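Local coordinates for protein fatty acid synthase 1, isoform A (Drosophila melanogaster, PDB 6FN6) that probably synthesises long-chain saturated fatty acids from acetyl-CoA and malonyl-CoA with NADPH, this chain being its dehydratase-enoylreductase-ketoreductase modifying region, at residues I291-E296 and T552-K557; V497-C502 and Y1074-S1079; Y485-G490 and E523-T528; K584-A589 and N914-T919; G934-E939 and F1009-V1014. All blocks are in the same frame, centred on the assembly; numbering follows the deposited sequence.

Interaction 1 (I291-E296 and T552-K557); sequences IQVIIE and TFRHLK
Q292 and E296, at the C-terminal end of helix 279-296, grip R554 and H555 of strand 549-557 in a largely polar, buried contact between the pseudo-ketoreductase part and a helix of the neighbouring domain. The two short segments run at 126° to each other, and their axes approach to 9.6 Å. Q292 reaches out extended beyond CG and works with both ends of its amide. Its OE1 accepts two bonds, from R554 NE at 2.8 Å and from the backbone N of H555 at 3.2 Å; the second donor lies on a lone pair in the carbonyl plane. Q292 NE2 gives a hydrogen to H555 O at 2.8 Å, and D288 takes another from the same nitrogen. The amide therefore docks on the strand backbone like an added rung, and its plane stacks on the H555 ring, 18° from parallel, with OE1 over the ring centre. R554 bends at chi2 and chi3. Its guanidinium presents an edge to Q292 OE1 and its far end to E296, one nitrogen to each carboxylate oxygen: NH2 to OE1 at 3.0 Å and NH1 to OE2 at 2.8 Å. Both nitrogens come from above the carboxylate plane, which is turned 76° to the guanidinium. V293 CG2 packs against R554 CD at 4.1 Å. On its other flank the strand pairs with strand 257-268, while I291 and I294 of the helix pack on strand 402-409, whose sheet has the strand order of a class I methyltransferase fold, as in the pseudo-methyltransferase of animal fatty acid synthases.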
# COMPACT_ATOMS: atom_id res chain seq x y z
N ILE A 291 33.17 -43.09 -45.97
CA ILE A 291 31.86 -43.64 -45.64
C ILE A 291 30.82 -43.14 -46.64
O ILE A 291 29.91 -43.87 -47.02
CB ILE A 291 31.46 -43.30 -44.20
CG1 ILE A 291 32.40 -43.99 -43.20
CG2 ILE A 291 30.01 -43.68 -43.92
CD1 ILE A 291 32.33 -45.50 -43.20
N GLN A 292 30.97 -41.89 -47.06
CA GLN A 292 30.06 -41.31 -48.04
C GLN A 292 30.06 -42.10 -49.34
O GLN A 292 29.00 -42.38 -49.90
CB GLN A 292 30.43 -39.85 -48.32
CG GLN A 292 29.86 -38.88 -47.31
CD GLN A 292 30.23 -37.45 -47.62
OE1 GLN A 292 30.13 -37.00 -48.76
NE2 GLN A 292 30.65 -36.71 -46.60
N VAL A 293 31.25 -42.46 -49.81
CA VAL A 293 31.38 -43.22 -51.05
C VAL A 293 30.73 -44.60 -50.88
O VAL A 293 30.09 -45.10 -51.80
CB VAL A 293 32.86 -43.35 -51.46
CG1 VAL A 293 33.01 -44.29 -52.67
CG2 VAL A 293 33.44 -41.98 -51.77
N ILE A 294 30.91 -45.20 -49.71
CA ILE A 294 30.35 -46.52 -49.43
C ILE A 294 28.83 -46.45 -49.42
O ILE A 294 28.17 -47.28 -50.04
CB ILE A 294 30.89 -47.07 -48.09
CG1 ILE A 294 32.40 -47.25 -48.16
CG2 ILE A 294 30.22 -48.40 -47.75
CD1 ILE A 294 33.05 -47.47 -46.82
N ILE A 295 28.28 -45.46 -48.72
CA ILE A 295 26.84 -45.28 -48.67
C ILE A 295 26.32 -45.07 -50.08
O ILE A 295 25.32 -45.66 -50.50
CB ILE A 295 26.45 -44.11 -47.73
CG1 ILE A 295 26.79 -44.45 -46.28
CG2 ILE A 295 24.96 -43.77 -47.86
CD1 ILE A 295 26.69 -43.29 -45.32
N GLU A 296 27.01 -44.21 -50.82
CA GLU A 296 26.64 -43.88 -52.19
C GLU A 296 26.58 -45.13 -53.07
O GLU A 296 25.81 -45.19 -54.02
CB GLU A 296 27.63 -42.86 -52.77
CG GLU A 296 27.16 -42.17 -54.04
CD GLU A 296 28.03 -40.97 -54.40
OE1 GLU A 296 27.48 -39.86 -54.55
OE2 GLU A 296 29.26 -41.15 -54.54
N THR A 552 34.42 -37.42 -57.11
CA THR A 552 33.03 -37.29 -56.71
C THR A 552 32.81 -35.96 -56.01
O THR A 552 33.77 -35.28 -55.65
CB THR A 552 32.60 -38.42 -55.77
OG1 THR A 552 33.37 -38.36 -54.56
CG2 THR A 552 32.81 -39.78 -56.42
N PHE A 553 31.55 -35.58 -55.84
CA PHE A 553 31.20 -34.41 -55.04
C PHE A 553 30.80 -34.86 -53.64
O PHE A 553 29.79 -35.53 -53.46
CB PHE A 553 30.08 -33.61 -55.69
CG PHE A 553 30.54 -32.74 -56.82
CD1 PHE A 553 31.21 -31.56 -56.56
CD2 PHE A 553 30.31 -33.11 -58.13
CE1 PHE A 553 31.65 -30.76 -57.60
CE2 PHE A 553 30.74 -32.31 -59.17
CZ PHE A 553 31.41 -31.13 -58.90
N ARG A 554 31.61 -34.48 -52.65
CA ARG A 554 31.37 -34.88 -51.27
C ARG A 554 31.08 -33.66 -50.40
O ARG A 554 31.57 -32.56 -50.66
CB ARG A 554 32.58 -35.65 -50.73
CG ARG A 554 32.95 -36.88 -51.54
CD ARG A 554 32.23 -38.14 -51.07
NE ARG A 554 30.77 -38.06 -51.22
CZ ARG A 554 30.09 -38.52 -52.27
NH1 ARG A 554 30.72 -39.09 -53.30
NH2 ARG A 554 28.77 -38.40 -52.30
N HIS A 555 30.28 -33.86 -49.36
CA HIS A 555 29.91 -32.78 -48.45
C HIS A 555 30.72 -32.85 -47.16
O HIS A 555 30.71 -33.87 -46.47
CB HIS A 555 28.41 -32.81 -48.14
CG HIS A 555 27.91 -34.15 -47.70
ND1 HIS A 555 28.23 -34.69 -46.47
CD2 HIS A 555 27.10 -35.04 -48.31
CE1 HIS A 555 27.65 -35.87 -46.35
NE2 HIS A 555 26.96 -36.11 -47.45
N LEU A 556 31.42 -31.76 -46.85
CA LEU A 556 32.29 -31.71 -45.68
C LEU A 556 31.69 -30.85 -44.56
O LEU A 556 31.13 -29.78 -44.81
CB LEU A 556 33.66 -31.16 -46.08
CG LEU A 556 34.68 -32.17 -46.60
CD1 LEU A 556 34.10 -33.03 -47.71
CD2 LEU A 556 35.92 -31.45 -47.10
N LYS A 557 31.83 -31.33 -43.32
CA LYS A 557 31.34 -30.62 -42.15
C LYS A 557 32.15 -29.35 -41.91
O LYS A 557 33.38 -29.39 -41.87
CB LYS A 557 31.40 -31.51 -40.90
CG LYS A 557 30.42 -32.68 -40.89
CD LYS A 557 30.81 -33.71 -39.83
CE LYS A 557 29.97 -34.98 -39.90
NZ LYS A 557 30.00 -35.61 -41.25

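Interaction 2 (V497-C502 and Y1074-S1079); sequences VGLMTC and YGLANS
Flat groups here are peptides rather than rings: the G498-L499 peptide of helix 496-504 has S1079 of helix 1072-1090 above one face, with S1079 CB 3.8 Å from G498 C and 3.6 Å from L499 N. S1079 OG is hydrogen-bonded to G495 O, just before the segment, and G498 N is in turn bonded to the E1082 carboxylate. Glycines lie on both helices at this seam. G498 brings its CA within 4.0 Å of S1079 CA, and one turn along G1075 comes close to C502. Because the bare CA of G498 faces S1079, the nearly antiparallel segments, 165° apart, can approach to an axis distance of 7.6 Å. Leucines flank this seam: L499 CD1 meets L1076 CD2 at 3.9 Å, and C502 SG lies 3.8 Å from L1076 CG. C502 SG is anti to its backbone N, chi1 -180°, which carries the sulphur to the leucine. W466 of helix 466-480 packs on both L499 and L1076. Such close antiparallel helix packing joins the pseudo-ketoreductase to the ketoreductase, consistent with the paired short-chain dehydrogenase folds of animal fatty acid synthases.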
# COMPACT_ATOMS: atom_id res chain seq x y z
N VAL A 497 25.72 -33.49 -58.63
CA VAL A 497 25.11 -33.94 -57.37
C VAL A 497 23.61 -34.15 -57.53
O VAL A 497 23.08 -35.21 -57.20
CB VAL A 497 25.41 -32.93 -56.24
CG1 VAL A 497 24.65 -33.29 -54.96
CG2 VAL A 497 26.91 -32.88 -55.96
N GLY A 498 22.93 -33.14 -58.06
CA GLY A 498 21.49 -33.22 -58.25
C GLY A 498 21.09 -34.33 -59.19
O GLY A 498 20.17 -35.10 -58.91
N LEU A 499 21.80 -34.43 -60.31
CA LEU A 499 21.50 -35.44 -61.32
C LEU A 499 21.69 -36.85 -60.76
O LEU A 499 20.92 -37.75 -61.09
CB LEU A 499 22.39 -35.24 -62.55
CG LEU A 499 22.12 -36.17 -63.73
CD1 LEU A 499 20.68 -36.01 -64.22
CD2 LEU A 499 23.11 -35.92 -64.87
N MET A 500 22.70 -37.03 -59.93
CA MET A 500 22.95 -38.33 -59.31
C MET A 500 21.76 -38.74 -58.46
O MET A 500 21.26 -39.86 -58.56
CB MET A 500 24.22 -38.29 -58.46
CG MET A 500 24.67 -39.66 -57.95
SD MET A 500 25.24 -40.76 -59.27
CE MET A 500 23.79 -41.74 -59.62
N THR A 501 21.31 -37.82 -57.60
CA THR A 501 20.17 -38.07 -56.72
C THR A 501 18.93 -38.41 -57.54
O THR A 501 18.16 -39.30 -57.17
CB THR A 501 19.88 -36.85 -55.82
OG1 THR A 501 21.06 -36.49 -55.09
CG2 THR A 501 18.76 -37.16 -54.83
N CYS A 502 18.75 -37.70 -58.64
CA CYS A 502 17.61 -37.91 -59.51
C CYS A 502 17.59 -39.33 -60.07
O CYS A 502 16.53 -39.94 -60.22
CB CYS A 502 17.61 -36.89 -60.65
SG CYS A 502 16.23 -37.06 -61.80
N TYR A 1074 11.60 -32.45 -59.84
CA TYR A 1074 12.07 -31.58 -58.78
C TYR A 1074 13.57 -31.77 -58.61
O TYR A 1074 14.32 -30.80 -58.46
CB TYR A 1074 11.34 -31.87 -57.46
CG TYR A 1074 11.54 -30.80 -56.41
CD1 TYR A 1074 10.79 -29.63 -56.44
CD2 TYR A 1074 12.47 -30.96 -55.39
CE1 TYR A 1074 10.97 -28.65 -55.49
CE2 TYR A 1074 12.66 -29.98 -54.43
CZ TYR A 1074 11.90 -28.83 -54.49
OH TYR A 1074 12.08 -27.85 -53.54
N GLY A 1075 14.01 -33.02 -58.66
CA GLY A 1075 15.42 -33.34 -58.55
C GLY A 1075 16.23 -32.68 -59.66
O GLY A 1075 17.36 -32.25 -59.44
N LEU A 1076 15.64 -32.61 -60.85
CA LEU A 1076 16.31 -32.01 -62.00
C LEU A 1076 16.35 -30.50 -61.86
O LEU A 1076 17.27 -29.85 -62.36
CB LEU A 1076 15.61 -32.41 -63.30
CG LEU A 1076 15.88 -33.84 -63.78
CD1 LEU A 1076 14.91 -34.22 -64.90
CD2 LEU A 1076 17.32 -33.99 -64.25
N ALA A 1077 15.36 -29.94 -61.18
CA ALA A 1077 15.34 -28.50 -60.93
C ALA A 1077 16.49 -28.15 -59.99
O ALA A 1077 17.14 -27.11 -60.16
CB ALA A 1077 14.01 -28.08 -60.33
N ASN A 1078 16.74 -29.01 -59.01
CA ASN A 1078 17.87 -28.83 -58.11
C ASN A 1078 19.18 -28.88 -58.89
O ASN A 1078 20.01 -27.98 -58.78
CB ASN A 1078 17.88 -29.91 -57.03
CG ASN A 1078 16.81 -29.69 -55.97
OD1 ASN A 1078 16.20 -28.63 -55.90
ND2 ASN A 1078 16.58 -30.71 -55.15
N SER A 1079 19.34 -29.93 -59.69
CA SER A 1079 20.54 -30.10 -60.50
C SER A 1079 20.82 -28.83 -61.31
O SER A 1079 21.95 -28.37 -61.39
CB SER A 1079 20.39 -31.30 -61.43
OG SER A 1079 21.54 -31.45 -62.25

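Interaction 3 (Y485-G490 and E523-T528); sequences YVVCQG and EKFSLT
F525 is the bump of this contact: its ring stands up from the loop 523-528 into the hollow between Y485 and V487 on one face of strand 483-489. The strand turns these two side chains, and Q489, to the same face. V487 CG2 lies over a face of the F525 ring, 3.6 Å from CG and offset toward the rim, a CH-pi contact with the methyl 3.8 Å from the ring centroid. The far end of the ring, CZ, pushes onto the face of Y485 and comes 3.7 Å from its CG. The two rings meet obliquely, with planes at 44° and centroids 5.4 Å apart. F525 CG is anti to the backbone N, chi1 171°, at the root of the ring that meets the strand. Beyond it, L527 CD2 fits against the outer part of the tyrosine, 3.9 Å from CE2, and the tyrosine hydroxyl is held by R452. At the other end Q489 OE1 lies 4.4 Å from E523 O, beside K524, while its amide nitrogen has a weak bond to A520 O. V456 and V515 of the two neighbouring strands also touch F525. The loop links strand 512-517 to helix 530-536 in the alternating strands and helices of the Rossmann-like pseudo-ketoreductase fold.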
# COMPACT_ATOMS: atom_id res chain seq x y z
N TYR A 485 24.50 -46.95 -68.18
CA TYR A 485 25.45 -45.86 -68.02
C TYR A 485 24.83 -44.56 -68.49
O TYR A 485 24.53 -44.40 -69.67
CB TYR A 485 26.74 -46.13 -68.80
CG TYR A 485 27.63 -47.19 -68.18
CD1 TYR A 485 28.52 -46.88 -67.17
CD2 TYR A 485 27.58 -48.50 -68.63
CE1 TYR A 485 29.33 -47.84 -66.61
CE2 TYR A 485 28.39 -49.47 -68.08
CZ TYR A 485 29.26 -49.14 -67.07
OH TYR A 485 30.07 -50.10 -66.52
N VAL A 486 24.63 -43.64 -67.55
CA VAL A 486 24.10 -42.32 -67.88
C VAL A 486 25.27 -41.39 -68.12
O VAL A 486 26.03 -41.09 -67.20
CB VAL A 486 23.18 -41.79 -66.76
CG1 VAL A 486 22.46 -40.53 -67.22
CG2 VAL A 486 22.18 -42.85 -66.33
N VAL A 487 25.43 -40.95 -69.36
CA VAL A 487 26.57 -40.12 -69.75
C VAL A 487 26.14 -38.68 -69.92
O VAL A 487 25.26 -38.39 -70.72
CB VAL A 487 27.23 -40.66 -71.03
CG1 VAL A 487 28.43 -39.80 -71.41
CG2 VAL A 487 27.66 -42.10 -70.84
N CYS A 488 26.76 -37.77 -69.18
CA CYS A 488 26.44 -36.35 -69.26
C CYS A 488 27.70 -35.53 -69.51
O CYS A 488 28.33 -35.04 -68.57
CB CYS A 488 25.75 -35.88 -67.98
SG CYS A 488 25.29 -34.13 -68.01
N GLN A 489 28.08 -35.39 -70.78
CA GLN A 489 29.33 -34.71 -71.13
C GLN A 489 29.10 -33.29 -71.63
O GLN A 489 28.39 -33.06 -72.62
CB GLN A 489 30.07 -35.52 -72.21
CG GLN A 489 31.39 -34.91 -72.62
CD GLN A 489 32.27 -35.88 -73.39
OE1 GLN A 489 31.89 -37.03 -73.64
NE2 GLN A 489 33.46 -35.43 -73.77
N GLY A 490 29.72 -32.33 -70.95
CA GLY A 490 29.69 -30.93 -71.36
C GLY A 490 28.30 -30.34 -71.47
O GLY A 490 27.98 -29.67 -72.46
N GLU A 523 37.79 -37.91 -74.73
CA GLU A 523 37.48 -39.14 -75.45
C GLU A 523 36.01 -39.48 -75.22
O GLU A 523 35.53 -39.41 -74.08
CB GLU A 523 38.37 -40.30 -75.00
CG GLU A 523 39.84 -40.15 -75.35
CD GLU A 523 40.59 -39.24 -74.39
OE1 GLU A 523 39.94 -38.66 -73.50
OE2 GLU A 523 41.82 -39.12 -74.53
N LYS A 524 35.31 -39.83 -76.28
CA LYS A 524 33.89 -40.16 -76.17
C LYS A 524 33.75 -41.27 -75.15
O LYS A 524 34.71 -42.02 -74.91
CB LYS A 524 33.32 -40.58 -77.52
CG LYS A 524 33.49 -39.56 -78.63
CD LYS A 524 32.78 -38.26 -78.32
CE LYS A 524 32.91 -37.27 -79.47
NZ LYS A 524 32.19 -36.00 -79.20
N PHE A 525 32.58 -41.40 -74.55
CA PHE A 525 32.39 -42.45 -73.57
C PHE A 525 32.63 -43.79 -74.26
O PHE A 525 32.17 -44.01 -75.38
CB PHE A 525 30.99 -42.41 -72.95
CG PHE A 525 30.68 -43.60 -72.11
CD1 PHE A 525 31.08 -43.66 -70.79
CD2 PHE A 525 29.98 -44.68 -72.63
CE1 PHE A 525 30.80 -44.76 -70.00
CE2 PHE A 525 29.70 -45.78 -71.85
CZ PHE A 525 30.11 -45.82 -70.54
N SER A 526 33.36 -44.67 -73.58
CA SER A 526 33.64 -45.99 -74.12
C SER A 526 34.25 -46.86 -73.04
O SER A 526 35.16 -46.43 -72.33
CB SER A 526 34.57 -45.89 -75.33
OG SER A 526 34.83 -47.17 -75.88
N LEU A 527 33.74 -48.08 -72.91
CA LEU A 527 34.26 -49.02 -71.93
C LEU A 527 35.70 -49.40 -72.25
O LEU A 527 36.48 -49.74 -71.35
CB LEU A 527 33.39 -50.28 -71.91
CG LEU A 527 31.88 -50.07 -71.70
CD1 LEU A 527 31.15 -51.41 -71.80
CD2 LEU A 527 31.58 -49.39 -70.38
N THR A 528 36.06 -49.34 -73.53
CA THR A 528 37.38 -49.76 -73.99
C THR A 528 38.47 -48.71 -73.78
O THR A 528 39.64 -49.05 -73.59
CB THR A 528 37.35 -50.12 -75.49
OG1 THR A 528 37.07 -48.94 -76.26
CG2 THR A 528 36.28 -51.16 -75.77

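Interaction 4 (K584-A589 and N914-T919); sequences KWIEAA and NAIPRT
E587 and R918 each hold CG anti to the backbone N, chi1 -173° for the glutamate; its chain runs on extended, which carries the carboxylate past P917 to the backbone of R918. This is a single beta bridge of parallel type, I586 with I916, where strand 583-587 meets the end of strand 913-915 in what is probably the linker region, as in animal fatty acid synthases, between the enoylreductase and the pseudo-ketoreductase and ketoreductase. Two backbone bonds make it: I916 N to W585 O at 2.9 Å and E587 N to I916 O at 3.0 Å. In the third a side chain is the acceptor: R918 N to E587 OE2 at 2.9 Å, nearly straight at 167°, with the donor on the anti side of the oxygen and tilted 27° out of the carboxylate plane. It follows the bridge and ties the chain after P917 to the strand. I586 and I916 lie side by side and point the same way, with I586 CD1 3.8 Å from I916 CB. K584 CD adds a contact of 3.7 Å with I916 CD1. On the other face, W585 CB rests on A915 CB at 3.7 Å; the indole swings away and its NE1 is bonded to D873 O. Strand 570-574 pairs with strand 583-587, and V567 touches both E587 and A915. R918 bends at chi3 and lays its guanidinium against the isoleucine, where I586 CG2 sits over the centre of one face, 3.8 Å from NE.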
# COMPACT_ATOMS: atom_id res chain seq x y z
N LYS A 584 29.05 -13.22 -25.32
CA LYS A 584 30.12 -13.20 -26.31
C LYS A 584 30.09 -11.91 -27.13
O LYS A 584 29.04 -11.28 -27.26
CB LYS A 584 30.02 -14.41 -27.24
CG LYS A 584 30.25 -15.76 -26.56
CD LYS A 584 30.26 -16.90 -27.58
CE LYS A 584 30.62 -18.24 -26.95
NZ LYS A 584 29.52 -18.79 -26.11
N TRP A 585 31.24 -11.52 -27.66
CA TRP A 585 31.32 -10.36 -28.54
C TRP A 585 30.77 -10.72 -29.91
O TRP A 585 31.06 -11.80 -30.45
CB TRP A 585 32.76 -9.87 -28.66
CG TRP A 585 33.29 -9.24 -27.41
CD1 TRP A 585 33.92 -9.87 -26.37
CD2 TRP A 585 33.23 -7.85 -27.06
NE1 TRP A 585 34.25 -8.95 -25.40
CE2 TRP A 585 33.84 -7.71 -25.80
CE3 TRP A 585 32.72 -6.71 -27.70
CZ2 TRP A 585 33.95 -6.48 -25.16
CZ3 TRP A 585 32.83 -5.49 -27.06
CH2 TRP A 585 33.44 -5.38 -25.81
N ILE A 586 29.99 -9.82 -30.48
CA ILE A 586 29.39 -10.03 -31.79
C ILE A 586 29.80 -8.89 -32.71
O ILE A 586 29.82 -7.73 -32.29
CB ILE A 586 27.86 -10.14 -31.70
CG1 ILE A 586 27.45 -11.22 -30.69
CG2 ILE A 586 27.26 -10.41 -33.07
CD1 ILE A 586 27.92 -12.62 -31.03
N GLU A 587 30.10 -9.21 -33.96
CA GLU A 587 30.45 -8.17 -34.92
C GLU A 587 29.24 -7.27 -35.12
O GLU A 587 28.11 -7.75 -35.20
CB GLU A 587 30.89 -8.79 -36.25
CG GLU A 587 31.43 -7.79 -37.25
CD GLU A 587 31.79 -8.43 -38.58
OE1 GLU A 587 32.31 -7.72 -39.47
OE2 GLU A 587 31.56 -9.65 -38.74
N ALA A 588 29.49 -5.97 -35.21
CA ALA A 588 28.40 -5.01 -35.34
C ALA A 588 28.29 -4.51 -36.76
O ALA A 588 29.24 -4.60 -37.54
CB ALA A 588 28.62 -3.84 -34.39
N ALA A 589 27.12 -4.00 -37.12
CA ALA A 589 26.93 -3.44 -38.44
C ALA A 589 27.65 -2.10 -38.50
O ALA A 589 27.82 -1.44 -37.47
CB ALA A 589 25.45 -3.27 -38.75
N ASN A 914 38.24 -9.96 -31.04
CA ASN A 914 37.72 -11.24 -31.48
C ASN A 914 36.24 -11.33 -31.17
O ASN A 914 35.83 -11.36 -30.00
CB ASN A 914 38.49 -12.38 -30.80
CG ASN A 914 39.94 -12.42 -31.21
OD1 ASN A 914 40.30 -13.02 -32.23
ND2 ASN A 914 40.80 -11.79 -30.42
N ALA A 915 35.43 -11.38 -32.22
CA ALA A 915 33.99 -11.47 -32.09
C ALA A 915 33.44 -12.45 -33.11
O ALA A 915 34.05 -12.70 -34.15
CB ALA A 915 33.35 -10.10 -32.27
N ILE A 916 32.28 -13.02 -32.81
CA ILE A 916 31.61 -13.92 -33.74
C ILE A 916 31.25 -13.09 -34.96
O ILE A 916 30.53 -12.09 -34.84
CB ILE A 916 30.39 -14.59 -33.10
CG1 ILE A 916 30.82 -15.45 -31.92
CG2 ILE A 916 29.64 -15.43 -34.13
CD1 ILE A 916 29.68 -15.96 -31.06
N PRO A 917 31.74 -13.48 -36.15
CA PRO A 917 31.43 -12.66 -37.33
C PRO A 917 29.94 -12.67 -37.65
O PRO A 917 29.26 -13.65 -37.36
CB PRO A 917 32.25 -13.31 -38.44
CG PRO A 917 32.45 -14.72 -38.00
CD PRO A 917 32.54 -14.67 -36.50
N ARG A 918 29.46 -11.59 -38.23
CA ARG A 918 28.05 -11.48 -38.58
C ARG A 918 27.86 -10.53 -39.75
O ARG A 918 28.40 -9.43 -39.77
CB ARG A 918 27.23 -11.01 -37.37
CG ARG A 918 25.77 -10.76 -37.69
CD ARG A 918 24.95 -10.62 -36.42
NE ARG A 918 24.90 -11.89 -35.69
CZ ARG A 918 24.15 -12.10 -34.61
NH1 ARG A 918 23.37 -11.14 -34.13
NH2 ARG A 918 24.18 -13.29 -34.02
N THR A 919 27.10 -10.99 -40.74
CA THR A 919 26.88 -10.22 -41.96
C THR A 919 25.52 -9.54 -41.90
O THR A 919 24.51 -10.18 -41.62
CB THR A 919 26.97 -11.11 -43.22
OG1 THR A 919 28.19 -11.86 -43.19
CG2 THR A 919 26.93 -10.26 -44.49

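Interaction 5 (G934-E939 and F1009-V1014); sequences GGFGLE and FNLAAV
F936 overlaps L1011 at one side of its ring, CD1 and CE1 meeting the leucine CD2, with CD1 at 4.0 Å. Helix 935-946 here starts at the glycine-rich turn of a Rossmann fold, the ketoreductase's probable nucleotide-binding loop, in which G934 and G937 fit the GxGxxG pattern. Strand 1005-1011 lies next to strand 926-930 in the central parallel sheet, and its continuation 1012-1014 loops past the helix N-terminus. The F936 ring is met obliquely by L1011 CD2 and, more distantly, by A1013 CB at 4.5 Å; F1059 of strand 1055-1060 also meets this ring. The leucine divides its two methyls, giving CD2 to the phenylalanine and CD1 to the helix backbone, 3.6 Å from G937 CA. As G937 brings only a CA there, the leucine can rest directly on the first turn. G934 is the N-cap residue, and its O accepts the amide of L938 at 3.0 Å, a first bond of the helix. The loop 1012-1014 is poorly ordered, so contacts there are less certain. From it V1014 CG1 reaches G934 CA at 3.7 Å.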
# COMPACT_ATOMS: atom_id res chain seq x y z
N GLY A 934 5.30 -16.67 -49.84
CA GLY A 934 5.09 -17.99 -49.26
C GLY A 934 5.57 -18.01 -47.83
O GLY A 934 6.16 -17.04 -47.35
N GLY A 935 5.29 -19.10 -47.12
CA GLY A 935 5.69 -19.23 -45.73
C GLY A 935 7.16 -18.93 -45.52
O GLY A 935 7.52 -18.06 -44.73
N PHE A 936 8.01 -19.66 -46.23
CA PHE A 936 9.46 -19.47 -46.18
C PHE A 936 9.84 -18.02 -46.48
O PHE A 936 10.62 -17.41 -45.75
CB PHE A 936 10.15 -20.42 -47.16
CG PHE A 936 11.63 -20.53 -46.97
CD1 PHE A 936 12.48 -19.54 -47.45
CD2 PHE A 936 12.18 -21.61 -46.31
CE1 PHE A 936 13.85 -19.64 -47.27
CE2 PHE A 936 13.55 -21.72 -46.13
CZ PHE A 936 14.39 -20.73 -46.61
N GLY A 937 9.30 -17.49 -47.57
CA GLY A 937 9.62 -16.15 -48.02
C GLY A 937 9.38 -15.06 -47.00
O GLY A 937 10.20 -14.16 -46.83
N LEU A 938 8.24 -15.14 -46.32
CA LEU A 938 7.87 -14.13 -45.33
C LEU A 938 8.87 -14.08 -44.18
O LEU A 938 9.31 -13.00 -43.78
CB LEU A 938 6.47 -14.41 -44.79
CG LEU A 938 5.34 -14.26 -45.82
CD1 LEU A 938 4.03 -14.74 -45.24
CD2 LEU A 938 5.23 -12.82 -46.30
N GLU A 939 9.25 -15.24 -43.66
CA GLU A 939 10.16 -15.29 -42.53
C GLU A 939 11.58 -14.92 -42.95
O GLU A 939 12.35 -14.39 -42.16
CB GLU A 939 10.12 -16.68 -41.89
CG GLU A 939 8.75 -17.08 -41.37
CD GLU A 939 8.12 -16.03 -40.46
OE1 GLU A 939 6.94 -15.69 -40.66
OE2 GLU A 939 8.82 -15.56 -39.53
N PHE A 1009 16.97 -13.81 -54.03
CA PHE A 1009 16.67 -15.08 -53.38
C PHE A 1009 15.59 -15.83 -54.15
O PHE A 1009 14.49 -15.32 -54.34
CB PHE A 1009 16.25 -14.86 -51.92
CG PHE A 1009 17.23 -14.05 -51.13
CD1 PHE A 1009 18.21 -14.68 -50.37
CD2 PHE A 1009 17.18 -12.67 -51.13
CE1 PHE A 1009 19.12 -13.93 -49.64
CE2 PHE A 1009 18.08 -11.92 -50.40
CZ PHE A 1009 19.05 -12.56 -49.65
N ASN A 1010 15.93 -17.03 -54.61
CA ASN A 1010 15.00 -17.85 -55.37
C ASN A 1010 14.42 -18.93 -54.48
O ASN A 1010 15.15 -19.67 -53.82
CB ASN A 1010 15.71 -18.48 -56.57
CG ASN A 1010 16.25 -17.45 -57.53
OD1 ASN A 1010 17.38 -16.97 -57.37
ND2 ASN A 1010 15.46 -17.08 -58.53
N LEU A 1011 13.09 -19.02 -54.46
CA LEU A 1011 12.41 -19.93 -53.55
C LEU A 1011 11.57 -20.96 -54.30
O LEU A 1011 10.49 -20.65 -54.81
CB LEU A 1011 11.53 -19.13 -52.58
CG LEU A 1011 12.25 -17.95 -51.92
CD1 LEU A 1011 11.33 -17.19 -50.99
CD2 LEU A 1011 13.49 -18.41 -51.17
N ALA A 1012 12.08 -22.18 -54.36
CA ALA A 1012 11.32 -23.32 -54.87
C ALA A 1012 10.68 -24.08 -53.71
O ALA A 1012 10.01 -25.10 -53.92
CB ALA A 1012 12.21 -24.24 -55.68
N ALA A 1013 10.90 -23.60 -52.49
CA ALA A 1013 10.43 -24.29 -51.30
C ALA A 1013 8.95 -24.05 -51.02
O ALA A 1013 8.32 -24.82 -50.30
CB ALA A 1013 11.26 -23.86 -50.10
N VAL A 1014 8.40 -22.98 -51.60
CA VAL A 1014 7.00 -22.62 -51.35
C VAL A 1014 6.10 -23.51 -52.19
O VAL A 1014 6.48 -23.96 -53.27
CB VAL A 1014 6.74 -21.13 -51.62
CG1 VAL A 1014 7.62 -20.26 -50.72
CG2 VAL A 1014 6.96 -20.79 -53.09

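In the fold
Interaction 2 is the hub within the paired reductase-like folds, touching interactions 1, 3 and 5. Interactions 1 and 2, centres 16 Å apart, meet where F553 packs on V497. Interactions 2 and 3, centres 19 Å apart, touch through L499 CD2 and C488 CB at 4.1 Å, their strand 483-489 and helix 496-504 being consecutive in the chain. Interaction 2 also reaches interaction 5, centres 20 Å apart, by a weak hydrogen bond from Y1074 OH to A1012 O. Interaction 4 stands apart in the probable linker region, its nearest atoms about 10 Å from interaction 5. All five lie away from the predicted dehydratase residues H24 and D175.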